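Local atomic coordinates of ABC transporter periplasmic peptide-binding protein (Pseudoalteromonas, PDB entry 4QFL), a protein that binds dipeptides such as Ala-Phe in the periplasm and probably hands them to an ABC transporter for uptake. Residues S375-P380 with V410-N415; G293-N298 with H426-L431; A105-T110 with V185-Y190. All coordinates share one frame; numbering follows the deposited sequence.

Contact 1: S375-P380 with V410-N415. With PHE (phenylalanine), chain D.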
loop_
_atom_site.group_PDB
_atom_site.type_symbol
_atom_site.label_atom_id
_atom_site.label_comp_id
_atom_site.label_asym_id
_atom_site.label_seq_id
_atom_site.Cartn_x
_atom_site.Cartn_y
_atom_site.Cartn_z
ATOM N N SER A 375 16.333 -12.814 14.601
ATOM C CA SER A 375 14.935 -12.475 14.772
ATOM C C SER A 375 14.209 -12.589 13.431
ATOM O O SER A 375 14.793 -12.400 12.355
ATOM C CB SER A 375 14.755 -11.080 15.390
ATOM O OG SER A 375 15.316 -10.046 14.583
ATOM N N ILE A 376 12.940 -12.958 13.518
ATOM C CA ILE A 376 12.018 -12.794 12.419
ATOM C C ILE A 376 10.893 -11.940 12.942
ATOM O O ILE A 376 10.191 -12.319 13.872
ATOM C CB ILE A 376 11.437 -14.119 11.946
ATOM C CG1 ILE A 376 12.536 -14.996 11.352
ATOM C CG2 ILE A 376 10.323 -13.875 10.926
ATOM C CD1 ILE A 376 12.018 -16.317 10.815
ATOM N N TRP A 377 10.739 -10.770 12.352
ATOM C CA TRP A 377 9.660 -9.892 12.715
ATOM C C TRP A 377 8.382 -10.296 11.990
ATOM O O TRP A 377 8.399 -10.507 10.780
ATOM C CB TRP A 377 10.061 -8.464 12.388
ATOM C CG TRP A 377 11.024 -7.925 13.389
ATOM C CD1 TRP A 377 12.202 -8.488 13.789
ATOM C CD2 TRP A 377 10.894 -6.704 14.116
ATOM N NE1 TRP A 377 12.814 -7.690 14.732
ATOM C CE2 TRP A 377 12.026 -6.590 14.948
ATOM C CE3 TRP A 377 9.930 -5.692 14.138
ATOM C CZ2 TRP A 377 12.217 -5.504 15.790
ATOM C CZ3 TRP A 377 10.117 -4.630 14.975
ATOM C CH2 TRP A 377 11.252 -4.537 15.792
ATOM N N ALA A 378 7.287 -10.412 12.742
ATOM C CA ALA A 378 6.009 -10.891 12.216
ATOM C C ALA A 378 4.889 -9.876 12.406
ATOM O O ALA A 378 4.677 -9.380 13.512
ATOM C CB ALA A 378 5.623 -12.215 12.870
ATOM N N MET A 379 4.164 -9.588 11.323
ATOM C CA MET A 379 3.017 -8.678 11.351
ATOM C C MET A 379 1.929 -9.171 12.309
ATOM O O MET A 379 1.669 -10.374 12.388
ATOM C CB MET A 379 2.444 -8.508 9.939
ATOM C CG MET A 379 3.483 -8.054 8.942
ATOM S SD MET A 379 2.891 -7.961 7.238
ATOM C CE MET A 379 2.879 -9.698 6.816
ATOM N N PRO A 380 1.284 -8.237 13.033
ATOM C CA PRO A 380 0.267 -8.563 14.037
ATOM C C PRO A 380 -1.140 -8.731 13.455
ATOM O O PRO A 380 -2.046 -9.195 14.142
ATOM C CB PRO A 380 0.300 -7.340 14.951
ATOM C CG PRO A 380 0.621 -6.223 14.027
ATOM C CD PRO A 380 1.560 -6.788 12.987
ATOM N N VAL A 410 9.561 -11.494 16.789
ATOM C CA VAL A 410 9.230 -10.177 17.315
ATOM C C VAL A 410 7.936 -9.646 16.708
ATOM O O VAL A 410 7.720 -9.731 15.501
ATOM C CB VAL A 410 10.337 -9.164 17.031
ATOM C CG1 VAL A 410 9.896 -7.783 17.443
ATOM C CG2 VAL A 410 11.609 -9.561 17.769
ATOM N N GLU A 411 7.074 -9.097 17.546
ATOM C CA GLU A 411 5.793 -8.613 17.064
ATOM C C GLU A 411 5.327 -7.396 17.862
ATOM O O GLU A 411 5.429 -7.373 19.085
ATOM C CB GLU A 411 4.773 -9.747 17.153
ATOM C CG GLU A 411 3.482 -9.531 16.376
ATOM C CD GLU A 411 2.528 -10.705 16.510
ATOM O OE1 GLU A 411 2.784 -11.579 17.370
ATOM O OE2 GLU A 411 1.524 -10.756 15.758
ATOM N N TYR A 412 4.828 -6.381 17.165
ATOM C CA TYR A 412 4.288 -5.188 17.813
ATOM C C TYR A 412 3.034 -4.731 17.079
ATOM O O TYR A 412 2.781 -5.159 15.957
ATOM C CB TYR A 412 5.307 -4.041 17.818
ATOM C CG TYR A 412 6.629 -4.331 18.508
ATOM C CD1 TYR A 412 6.768 -4.180 19.874
ATOM C CD2 TYR A 412 7.732 -4.736 17.783
ATOM C CE1 TYR A 412 7.976 -4.449 20.508
ATOM C CE2 TYR A 412 8.943 -5.003 18.401
ATOM C CZ TYR A 412 9.061 -4.862 19.761
ATOM O OH TYR A 412 10.269 -5.127 20.373
ATOM N N GLU A 413 2.259 -3.863 17.719
ATOM C CA GLU A 413 1.119 -3.198 17.087
ATOM C C GLU A 413 1.473 -2.793 15.648
ATOM O O GLU A 413 2.579 -2.309 15.382
ATOM C CB GLU A 413 0.678 -1.985 17.937
ATOM C CG GLU A 413 -0.509 -1.174 17.395
ATOM C CD GLU A 413 -0.107 -0.206 16.303
ATOM O OE1 GLU A 413 1.009 0.345 16.389
ATOM O OE2 GLU A 413 -0.894 -0.004 15.356
ATOM N N TRP A 414 0.528 -2.997 14.732
ATOM C CA TRP A 414 0.747 -2.823 13.294
ATOM C C TRP A 414 1.487 -1.557 12.920
ATOM O O TRP A 414 2.531 -1.626 12.277
ATOM C CB TRP A 414 -0.584 -2.887 12.561
ATOM C CG TRP A 414 -0.556 -2.784 11.050
ATOM C CD1 TRP A 414 -1.459 -2.113 10.283
ATOM C CD2 TRP A 414 0.367 -3.397 10.127
ATOM N NE1 TRP A 414 -1.160 -2.254 8.956
ATOM C CE2 TRP A 414 -0.047 -3.035 8.826
ATOM C CE3 TRP A 414 1.497 -4.201 10.272
ATOM C CZ2 TRP A 414 0.627 -3.454 7.675
ATOM C CZ3 TRP A 414 2.170 -4.614 9.129
ATOM C CH2 TRP A 414 1.729 -4.237 7.844
ATOM N N ASN A 415 0.957 -0.401 13.313
ATOM C CA ASN A 415 1.605 0.868 12.972
ATOM C C ASN A 415 2.989 1.047 13.615
ATOM O O ASN A 415 3.909 1.577 12.997
ATOM C CB ASN A 415 0.702 2.059 13.318
ATOM C CG ASN A 415 -0.587 2.088 12.493
ATOM O OD1 ASN A 415 -0.590 1.821 11.285
ATOM N ND2 ASN A 415 -1.685 2.410 13.149
HETATM N N PHE D . 1.308 -1.294 2.368
HETATM C CA PHE D . 1.527 -2.382 3.315
HETATM C C PHE D . 0.199 -2.942 3.770
HETATM O O PHE D . 0.073 -4.137 4.013
HETATM C CB PHE D . 2.280 -1.875 4.539
HETATM C CG PHE D . 3.711 -1.554 4.279
HETATM C CD1 PHE D . 4.526 -2.449 3.606
HETATM C CD2 PHE D . 4.247 -0.362 4.713
HETATM C CE1 PHE D . 5.844 -2.166 3.375
HETATM C CE2 PHE D . 5.566 -0.070 4.488
HETATM C CZ PHE D . 6.369 -0.969 3.815
HETATM O OXT PHE D . -0.776 -2.202 3.912
#
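W377 and V410 pair as neighbours in parallel strands: V410 N donates to I376 O, and A378 N to V410 O at 2.9 Å with an N-H...O angle of 171°. Beyond this pair the chains keep company without further backbone bonds, until 410-415 turns into the helix that starts at W414. On the face of the sheet that carries W377 and V410, the valine's CG1, anti to its backbone N (chi1 173°), sits over the centre of the six-membered ring of W377, 3.5 Å from its centroid. Y412 meets the far end of the same ring obliquely, CE2 to W377 CH2 at 3.5 Å. E411 reaches past A378 with an extended chain and lays OE2 3.1 Å from P380 CA, while its OE1 forms a salt bridge with R390. P380 fits against the start of the helix, its CG 3.3 Å from W414 N. Next to it M379 runs alongside the W414 indole, CG 3.7 Å from CZ3, with SD in an oblique Met-aromatic contact. The indole's CZ2 lies 3.8 Å from O of the bound phenylalanine: the parallel strand pair leads into a helix whose first residue, W414, is one of those lining the phenylalanine pocket.

Contact 2: G293-N298 with H426-L431; sequences GYWAFN and HDSVLL
Y294 and L431 open an antiparallel strand pairing, well buried, that joins strand 291-297 to strand 428-434, its antiparallel neighbour. Hydrogen-bonded pairs Y294-L431 and A296-V429 alternate with the non-hydrogen-bonded pairs W295-L430 and F297-S428. A296 N reaches V429 O at 2.8 Å and V429 N returns to A296 O at 2.9 Å; past the strand end, N298 N still finds D427 O. On the face shared by Y294, A296, V429 and L431, the tyrosine ring lies beside L431, whose carbonyl carbon sits over one ring face toward the rim, while CB is 3.6 Å from Y294 CE1. Y294 CG, set between its backbone N and carbonyl carbon (chi1 55°), starts the ring on its way over L431. An alanine in place of Y294 would probably leave the C and CB of L431 without the ring that packs on them and open a gap beside this pocket residue. On the other face W295, CG anti to its backbone N (chi1 -172°), swings its indole across the partner strand. NE1 makes a weak hydrogen bond to S428 OG at 2.9 Å, an oxygen that is also hydrogen-bonded to S375 O, and CD1 meets L430 CD2 at 3.8 Å. F297 CE1 lies over one face of the same indole, and M396 and L400 of helix 389-401 also touch W295. The side chain of L431, about 4 Å from the bound phenylalanine, brings the antiparallel pair into the dipeptide pocket, which the strand continues to line with G432 and W433.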
loop_
_atom_site.group_PDB
_atom_site.type_symbol
_atom_site.label_atom_id
_atom_site.label_comp_id
_atom_site.label_asym_id
_atom_site.label_seq_id
_atom_site.Cartn_x
_atom_site.Cartn_y
_atom_site.Cartn_z
ATOM N N GLY A 293 3.907 -11.442 -0.775
ATOM C CA GLY A 293 4.371 -11.629 0.586
ATOM C C GLY A 293 5.773 -12.224 0.532
ATOM O O GLY A 293 6.017 -13.222 -0.171
ATOM N N TYR A 294 6.694 -11.609 1.271
ATOM C CA TYR A 294 8.118 -11.973 1.243
ATOM C C TYR A 294 8.757 -12.037 2.640
ATOM O O TYR A 294 8.201 -11.561 3.633
ATOM C CB TYR A 294 8.913 -10.997 0.357
ATOM C CG TYR A 294 8.725 -9.556 0.773
ATOM C CD1 TYR A 294 9.211 -9.097 1.992
ATOM C CD2 TYR A 294 8.044 -8.661 -0.034
ATOM C CE1 TYR A 294 9.022 -7.786 2.393
ATOM C CE2 TYR A 294 7.851 -7.353 0.362
ATOM C CZ TYR A 294 8.336 -6.927 1.576
ATOM O OH TYR A 294 8.147 -5.633 1.967
ATOM N N TRP A 295 9.935 -12.642 2.699
ATOM C CA TRP A 295 10.785 -12.599 3.886
ATOM C C TRP A 295 11.958 -11.673 3.571
ATOM O O TRP A 295 12.836 -12.013 2.768
ATOM C CB TRP A 295 11.308 -14.003 4.184
ATOM C CG TRP A 295 12.046 -14.192 5.483
ATOM C CD1 TRP A 295 11.939 -13.444 6.611
ATOM C CD2 TRP A 295 12.985 -15.230 5.773
ATOM N NE1 TRP A 295 12.764 -13.947 7.588
ATOM C CE2 TRP A 295 13.415 -15.044 7.096
ATOM C CE3 TRP A 295 13.503 -16.295 5.036
ATOM C CZ2 TRP A 295 14.337 -15.886 7.707
ATOM C CZ3 TRP A 295 14.423 -17.132 5.639
ATOM C CH2 TRP A 295 14.831 -16.921 6.963
ATOM N N ALA A 296 11.961 -10.497 4.179
ATOM C CA ALA A 296 13.012 -9.530 3.907
ATOM C C ALA A 296 14.141 -9.647 4.918
ATOM O O ALA A 296 13.894 -9.759 6.109
ATOM C CB ALA A 296 12.448 -8.122 3.911
ATOM N N PHE A 297 15.376 -9.617 4.428
ATOM C CA PHE A 297 16.554 -9.562 5.285
ATOM C C PHE A 297 17.098 -8.141 5.420
ATOM O O PHE A 297 17.124 -7.380 4.462
ATOM C CB PHE A 297 17.645 -10.459 4.720
ATOM C CG PHE A 297 17.231 -11.886 4.587
ATOM C CD1 PHE A 297 17.183 -12.709 5.697
ATOM C CD2 PHE A 297 16.886 -12.404 3.352
ATOM C CE1 PHE A 297 16.802 -14.024 5.582
ATOM C CE2 PHE A 297 16.513 -13.722 3.226
ATOM C CZ PHE A 297 16.472 -14.534 4.345
ATOM N N ASN A 298 17.542 -7.789 6.621
ATOM C CA ASN A 298 18.258 -6.538 6.829
ATOM C C ASN A 298 19.677 -6.704 6.283
ATOM O O ASN A 298 20.583 -7.126 7.002
ATOM C CB ASN A 298 18.273 -6.222 8.323
ATOM C CG ASN A 298 18.802 -4.847 8.633
ATOM O OD1 ASN A 298 18.551 -4.309 9.708
ATOM N ND2 ASN A 298 19.549 -4.280 7.714
ATOM N N HIS A 426 15.241 -4.697 12.741
ATOM C CA HIS A 426 15.082 -6.139 12.582
ATOM C C HIS A 426 16.277 -6.810 11.958
ATOM O O HIS A 426 17.079 -6.162 11.297
ATOM C CB HIS A 426 13.864 -6.426 11.701
ATOM C CG HIS A 426 13.971 -5.859 10.319
ATOM N ND1 HIS A 426 13.925 -4.502 10.068
ATOM C CD2 HIS A 426 14.112 -6.458 9.114
ATOM C CE1 HIS A 426 14.035 -4.294 8.770
ATOM N NE2 HIS A 426 14.149 -5.463 8.167
ATOM N N ASP A 427 16.381 -8.122 12.164
ATOM C CA ASP A 427 17.294 -8.970 11.394
ATOM C C ASP A 427 16.604 -9.330 10.095
ATOM O O ASP A 427 17.187 -9.254 9.017
ATOM C CB ASP A 427 17.575 -10.299 12.107
ATOM C CG ASP A 427 18.525 -10.164 13.268
ATOM O OD1 ASP A 427 19.201 -9.124 13.390
ATOM O OD2 ASP A 427 18.592 -11.127 14.059
ATOM N N SER A 428 15.355 -9.760 10.233
ATOM C CA SER A 428 14.526 -10.164 9.105
ATOM C C SER A 428 13.078 -9.929 9.474
ATOM O O SER A 428 12.736 -9.839 10.653
ATOM C CB SER A 428 14.747 -11.635 8.752
ATOM O OG SER A 428 14.090 -12.488 9.669
ATOM N N VAL A 429 12.227 -9.828 8.460
ATOM C CA VAL A 429 10.821 -9.528 8.674
ATOM C C VAL A 429 9.963 -10.182 7.609
ATOM O O VAL A 429 10.364 -10.300 6.445
ATOM C CB VAL A 429 10.554 -8.011 8.645
ATOM C CG1 VAL A 429 11.079 -7.419 7.353
ATOM C CG2 VAL A 429 9.067 -7.718 8.811
ATOM N N LEU A 430 8.776 -10.595 8.032
ATOM C CA LEU A 430 7.746 -11.066 7.133
ATOM C C LEU A 430 6.876 -9.870 6.809
ATOM O O LEU A 430 6.192 -9.345 7.673
ATOM C CB LEU A 430 6.901 -12.146 7.806
ATOM C CG LEU A 430 7.641 -13.431 8.163
ATOM C CD1 LEU A 430 6.748 -14.357 8.973
ATOM C CD2 LEU A 430 8.165 -14.111 6.911
ATOM N N LEU A 431 6.924 -9.438 5.561
ATOM C CA LEU A 431 6.133 -8.308 5.117
ATOM C C LEU A 431 5.691 -8.558 3.678
ATOM O O LEU A 431 5.598 -9.692 3.239
ATOM C CB LEU A 431 6.946 -7.013 5.205
ATOM C CG LEU A 431 6.378 -5.957 6.154
ATOM C CD1 LEU A 431 7.398 -4.884 6.506
ATOM C CD2 LEU A 431 5.109 -5.347 5.589
#

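Contact 3: A105-T110 with V185-Y190; sequences AYFTPT and VLSKEY
E189 and T110 make the polar half of this contact. The carboxylate takes T110 N on OE1 at 2.9 Å, through the syn lone pair and nearly straight at 171°, and the grip on the threonine rests chiefly on this bond. T110 OG1 also donates to E189 OE2, at a modelled 2.5 Å that is very short and doubtful as an exact length. The glutamate gets there on an extended chain, CG anti to the backbone N (chi1 -178°), which passes the rim of the F107 ring: CG lies at the ring's edge in its plane, 3.8 Å from F107 CE1. The apolar half belongs to F107, which points into the first turn of the helix. Y190 CB stands over one face of its ring, 3.9 Å from the centroid, in a CH-pi contact, and F107 CE1 comes within 3.5 Å of Y190 CA. The rings of F107 and Y190 are inclined at 57°. Y106 completes the aromatic cluster, its CD1 3.3 Å from Y190 OH. One layer further out, S187 caps the helix by accepting from Y190 N on OG at 2.9 Å, and the same oxygen stands near F107 CZ. The phenols of Y106 and Y190 are tied to neighbouring backbone, to P207 O and Y206 O respectively, and Y190 also meets the ring of F203. All this fastens the loop between strand 90-95 and helix 115-126 to the N-terminal end of helix 188-196, while K188 N is hydrogen-bonded to D117 OD1 and the K188 side chain touches D116 and F120 of helix 115-126.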
loop_
_atom_site.group_PDB
_atom_site.type_symbol
_atom_site.label_atom_id
_atom_site.label_comp_id
_atom_site.label_asym_id
_atom_site.label_seq_id
_atom_site.Cartn_x
_atom_site.Cartn_y
_atom_site.Cartn_z
ATOM N N ALA A 105 -17.589 20.780 10.405
ATOM C CA ALA A 105 -17.720 21.569 11.629
ATOM C C ALA A 105 -16.651 22.655 11.720
ATOM O O ALA A 105 -16.884 23.695 12.309
ATOM C CB ALA A 105 -17.657 20.665 12.857
ATOM N N TYR A 106 -15.489 22.411 11.122
ATOM C CA TYR A 106 -14.352 23.307 11.252
ATOM C C TYR A 106 -14.047 24.112 9.978
ATOM O O TYR A 106 -13.147 24.950 9.979
ATOM C CB TYR A 106 -13.124 22.509 11.716
ATOM C CG TYR A 106 -13.028 21.143 11.061
ATOM C CD1 TYR A 106 -12.359 20.973 9.855
ATOM C CD2 TYR A 106 -13.629 20.031 11.636
ATOM C CE1 TYR A 106 -12.286 19.733 9.242
ATOM C CE2 TYR A 106 -13.557 18.786 11.031
ATOM C CZ TYR A 106 -12.883 18.648 9.836
ATOM O OH TYR A 106 -12.811 17.420 9.230
ATOM N N PHE A 107 -14.801 23.879 8.900
ATOM C CA PHE A 107 -14.540 24.562 7.618
ATOM C C PHE A 107 -15.767 24.693 6.716
ATOM O O PHE A 107 -16.560 23.762 6.592
ATOM C CB PHE A 107 -13.410 23.857 6.852
ATOM C CG PHE A 107 -13.116 24.447 5.481
ATOM C CD1 PHE A 107 -12.345 25.594 5.346
ATOM C CD2 PHE A 107 -13.574 23.822 4.325
ATOM C CE1 PHE A 107 -12.057 26.111 4.097
ATOM C CE2 PHE A 107 -13.283 24.338 3.069
ATOM C CZ PHE A 107 -12.529 25.486 2.961
ATOM N N THR A 108 -15.909 25.862 6.096
ATOM C CA THR A 108 -16.917 26.104 5.071
ATOM C C THR A 108 -16.243 26.810 3.902
ATOM O O THR A 108 -15.686 27.906 4.073
ATOM C CB THR A 108 -18.044 27.031 5.574
ATOM O OG1 THR A 108 -18.574 26.529 6.807
ATOM C CG2 THR A 108 -19.158 27.126 4.543
ATOM N N PRO A 109 -16.285 26.189 2.708
ATOM C CA PRO A 109 -15.669 26.759 1.502
ATOM C C PRO A 109 -16.300 28.082 1.088
ATOM O O PRO A 109 -17.485 28.295 1.339
ATOM C CB PRO A 109 -15.949 25.697 0.428
ATOM C CG PRO A 109 -17.077 24.873 0.970
ATOM C CD PRO A 109 -16.866 24.858 2.452
ATOM N N THR A 110 -15.511 28.957 0.472
ATOM C CA THR A 110 -16.040 30.165 -0.149
ATOM C C THR A 110 -15.903 30.098 -1.666
ATOM O O THR A 110 -16.315 31.009 -2.375
ATOM C CB THR A 110 -15.339 31.435 0.370
ATOM O OG1 THR A 110 -13.958 31.424 -0.010
ATOM C CG2 THR A 110 -15.442 31.515 1.875
ATOM N N VAL A 185 -6.693 14.945 -3.896
ATOM C CA VAL A 185 -6.710 16.406 -3.950
ATOM C C VAL A 185 -7.154 17.048 -2.631
ATOM O O VAL A 185 -8.221 16.720 -2.099
ATOM C CB VAL A 185 -7.641 16.898 -5.066
ATOM C CG1 VAL A 185 -7.729 18.414 -5.045
ATOM C CG2 VAL A 185 -7.139 16.405 -6.408
ATOM N N LEU A 186 -6.341 17.972 -2.123
ATOM C CA LEU A 186 -6.623 18.645 -0.856
ATOM C C LEU A 186 -7.161 20.061 -1.054
ATOM O O LEU A 186 -7.138 20.588 -2.161
ATOM C CB LEU A 186 -5.360 18.703 0.010
ATOM C CG LEU A 186 -4.661 17.369 0.259
ATOM C CD1 LEU A 186 -3.401 17.573 1.092
ATOM C CD2 LEU A 186 -5.613 16.454 0.959
ATOM N N SER A 187 -7.636 20.662 0.035
ATOM C CA SER A 187 -8.180 22.023 0.017
ATOM C C SER A 187 -7.149 23.103 0.335
ATOM O O SER A 187 -6.649 23.182 1.460
ATOM C CB SER A 187 -9.319 22.164 1.025
ATOM O OG SER A 187 -9.674 23.534 1.159
ATOM N N LYS A 188 -6.856 23.951 -0.647
ATOM C CA LYS A 188 -5.974 25.081 -0.412
ATOM C C LYS A 188 -6.624 26.106 0.504
ATOM O O LYS A 188 -5.968 26.665 1.388
ATOM C CB LYS A 188 -5.542 25.748 -1.712
ATOM C CG LYS A 188 -4.474 26.800 -1.467
ATOM C CD LYS A 188 -4.015 27.492 -2.726
ATOM C CE LYS A 188 -2.918 28.488 -2.389
ATOM N NZ LYS A 188 -2.419 29.224 -3.582
ATOM N N GLU A 189 -7.911 26.362 0.303
ATOM C CA GLU A 189 -8.582 27.339 1.151
ATOM C C GLU A 189 -8.521 26.929 2.619
ATOM O O GLU A 189 -8.218 27.742 3.483
ATOM C CB GLU A 189 -10.025 27.583 0.719
ATOM C CG GLU A 189 -10.712 28.633 1.584
ATOM C CD GLU A 189 -12.115 28.956 1.122
ATOM O OE1 GLU A 189 -12.675 28.157 0.344
ATOM O OE2 GLU A 189 -12.656 30.009 1.540
ATOM N N TYR A 190 -8.803 25.664 2.897
ATOM C CA TYR A 190 -8.705 25.150 4.254
ATOM C C TYR A 190 -7.283 25.341 4.746
ATOM O O TYR A 190 -7.056 25.885 5.825
ATOM C CB TYR A 190 -9.092 23.669 4.281
ATOM C CG TYR A 190 -9.089 23.011 5.647
ATOM C CD1 TYR A 190 -9.584 23.666 6.771
ATOM C CD2 TYR A 190 -8.617 21.721 5.805
ATOM C CE1 TYR A 190 -9.582 23.059 8.009
ATOM C CE2 TYR A 190 -8.616 21.106 7.032
ATOM C CZ TYR A 190 -9.098 21.776 8.137
ATOM O OH TYR A 190 -9.099 21.150 9.368
#

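In the fold
Contacts 1 and 2 are parts of one construction, with centres 10 Å apart. Strands 373-378 and 428-434 are neighbours in the sheet, and W377 O lies 2.8 Å from L430 N, a probable hydrogen bond, so strand 373-378 has 406-410 on one flank and 428-434 on the other. M379 CG also packs 3.3 Å from L430 O. Each contact contributes one residue to the phenylalanine pocket, W414 from contact 1 and L431 from contact 2. Contact 3 is remote: its centre is 38 Å from that of contact 1 and 41 Å from that of contact 2, across the chain's centre from the latter, and it contributes no residue to the ligand pocket.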